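Local coordinates for glyoxalase family protein, putative (Bacillus anthracis, PDB 2QQZ), which is of unknown function but belongs to the glyoxalase/bleomycin resistance protein/dioxygenase superfamily, whose members are commonly metal-dependent enzymes or resistance proteins, at residues K82-F86 against E120-N124. Sequence-based numbering, arbitrary orientation. Where two conformers were deposited one is given.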
loop_
_atom_site.group_PDB
_atom_site.type_symbol
_atom_site.label_atom_id
_atom_site.label_comp_id
_atom_site.label_asym_id
_atom_site.label_seq_id
_atom_site.Cartn_x
_atom_site.Cartn_y
_atom_site.Cartn_z
ATOM N N LYS A 82 15.184 -10.782 9.094
ATOM C CA LYS A 82 15.389 -12.227 9.282
ATOM C C LYS A 82 14.281 -12.978 8.550
ATOM O O LYS A 82 13.643 -13.865 9.104
ATOM C CB LYS A 82 15.405 -12.565 10.791
ATOM C CG LYS A 82 16.201 -13.793 11.195
ATOM C CD LYS A 82 17.517 -13.422 11.659
ATOM C CE LYS A 82 18.485 -14.592 11.579
ATOM N NZ LYS A 82 18.314 -15.624 12.646
ATOM N N ILE A 83 14.027 -12.585 7.299
ATOM C CA ILE A 83 12.918 -13.124 6.518
ATOM C C ILE A 83 12.861 -14.668 6.430
ATOM O O ILE A 83 11.765 -15.233 6.400
ATOM C CB ILE A 83 12.916 -12.528 5.067
ATOM C CG1 ILE A 83 11.618 -12.858 4.366
ATOM C CG2 ILE A 83 14.149 -12.992 4.265
ATOM C CD1 ILE A 83 11.193 -11.760 3.366
ATOM N N ASP A 84 14.057 -15.265 6.384
ATOM C CA ASP A 84 14.271 -16.690 6.376
ATOM C C ASP A 84 13.437 -17.330 7.479
ATOM O O ASP A 84 12.560 -18.164 7.227
ATOM C CB ASP A 84 15.784 -17.017 6.520
ATOM C CG ASP A 84 16.585 -15.998 7.444
ATOM O OD1 ASP A 84 16.620 -14.780 7.133
ATOM O OD2 ASP A 84 17.241 -16.436 8.436
ATOM N N GLU A 85 13.697 -16.865 8.691
ATOM C CA GLU A 85 13.103 -17.355 9.937
ATOM C C GLU A 85 11.603 -16.979 10.021
ATOM O O GLU A 85 10.775 -17.751 10.520
ATOM C CB GLU A 85 13.886 -16.768 11.105
ATOM C CG GLU A 85 13.471 -17.296 12.437
ATOM C CD GLU A 85 14.049 -16.482 13.615
ATOM O OE1 GLU A 85 15.281 -16.204 13.612
ATOM O OE2 GLU A 85 13.268 -16.133 14.542
ATOM N N PHE A 86 11.257 -15.790 9.537
ATOM C CA PHE A 86 9.844 -15.389 9.484
ATOM C C PHE A 86 9.071 -16.358 8.610
ATOM O O PHE A 86 8.017 -16.850 9.023
ATOM C CB PHE A 86 9.736 -13.986 8.938
ATOM C CG PHE A 86 8.329 -13.502 8.727
ATOM C CD1 PHE A 86 7.470 -13.331 9.812
ATOM C CD2 PHE A 86 7.904 -13.126 7.452
ATOM C CE1 PHE A 86 6.189 -12.828 9.636
ATOM C CE2 PHE A 86 6.641 -12.619 7.265
ATOM C CZ PHE A 86 5.781 -12.464 8.371
ATOM N N GLU A 120 3.052 -9.104 0.182
ATOM C CA GLU A 120 4.435 -9.468 -0.071
ATOM C C GLU A 120 5.305 -9.129 1.131
ATOM O O GLU A 120 5.074 -8.109 1.827
ATOM C CB GLU A 120 4.922 -8.683 -1.262
ATOM C CG GLU A 120 6.481 -8.848 -1.514
ATOM C CD GLU A 120 6.936 -7.957 -2.633
ATOM O OE1 GLU A 120 6.049 -7.512 -3.431
ATOM O OE2 GLU A 120 8.169 -7.667 -2.697
ATOM N N PHE A 121 6.231 -10.031 1.445
ATOM C CA PHE A 121 7.272 -9.829 2.442
ATOM C C PHE A 121 8.633 -9.858 1.763
ATOM O O PHE A 121 8.896 -10.731 0.890
ATOM C CB PHE A 121 7.131 -10.885 3.515
ATOM C CG PHE A 121 5.797 -10.837 4.219
ATOM C CD1 PHE A 121 5.493 -9.793 5.100
ATOM C CD2 PHE A 121 4.833 -11.800 3.975
ATOM C CE1 PHE A 121 4.278 -9.747 5.762
ATOM C CE2 PHE A 121 3.622 -11.731 4.611
ATOM C CZ PHE A 121 3.350 -10.704 5.504
HETATM N N MSE A 122 9.496 -8.885 2.106
HETATM C CA MSE A 122 10.822 -8.801 1.503
HETATM C C MSE A 122 11.923 -8.360 2.481
HETATM O O MSE A 122 11.630 -7.683 3.435
HETATM C CB MSE A 122 10.819 -7.774 0.392
HETATM C CG MSE A 122 10.335 -6.406 0.857
HETATM SE SE MSE A 122 10.755 -5.204 -0.638
HETATM C CE MSE A 122 12.647 -4.792 -0.165
ATOM N N GLU A 123 13.174 -8.729 2.185
ATOM C CA GLU A 123 14.333 -8.193 2.885
ATOM C C GLU A 123 15.484 -8.078 1.910
ATOM O O GLU A 123 15.644 -8.930 1.032
ATOM C CB GLU A 123 14.674 -9.113 4.071
ATOM C CG GLU A 123 15.736 -8.545 5.007
ATOM C CD GLU A 123 16.102 -9.489 6.120
ATOM O OE1 GLU A 123 15.906 -10.717 5.979
ATOM O OE2 GLU A 123 16.620 -9.010 7.151
ATOM N N ASN A 124 16.288 -7.023 2.019
ATOM C CA ASN A 124 17.536 -7.011 1.250
ATOM C C ASN A 124 18.469 -8.151 1.636
ATOM O O ASN A 124 18.555 -8.550 2.822
ATOM C CB ASN A 124 18.235 -5.669 1.388
ATOM C CG ASN A 124 17.333 -4.533 0.977
ATOM O OD1 ASN A 124 16.583 -4.648 0.017
ATOM N ND2 ASN A 124 17.362 -3.449 1.727
HETATM O O HOH W 1 17.753 -12.409 6.617
#
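The carboxylate of Glu123 takes up two backbone NH groups at the start of helix 83-92. Lys82 N donates to Glu123 OE2 at 3.0 Å, and Ile83 N donates to Glu123 OE1, also at 3.0 Å and nearly linear. Lys82 is the N-cap residue, so the NH groups of Lys82 and Ile83 have no carbonyl of a preceding helical turn to bond to; Glu123 supplies the acceptors. Lys82 O accepts from Phe86 N at 3.1 Å. Glu123 thus serves the helix N-terminus from a separate strand. One water donates to both Asp84 OD1 (2.7 Å) and Glu123 OE1 (2.6 Å). It bridges two like charges whose atoms, Asp84 OD1 and Glu123 OE1, are 4.3 Å apart. Within the helix start, Lys82 NZ forms a salt bridge with Glu85 OE1 at 3.2 Å; Glu85 also binds Arg5 and Tyr7 of the second subunit.

The two segments belong to one βαβββ module, the repeated unit of the glyoxalase fold. Strand 76-80 leads into helix 83-92, and strand 118-124 returns parallel to strand 76-80 as its neighbour in the sheet. The contact packs the helix start against one face of that sheet.

The apolar contacts are made by Ile83 and Phe86. Ile83 CD1 reaches the strand backbone, 3.5 Å from both Phe121 O and Met122 CA. Ile83 also touches Ile107 and Phe109 of strand 106-112. Phe86 and Phe121 form a T-shaped (edge-to-face) pair: the edge of Phe86 points at the face of Phe121, with centroids 5.0 Å apart and planes at 74°. Both side chains also touch Val80 and Ile8 of the second subunit, which brings the pair to the dimer interface.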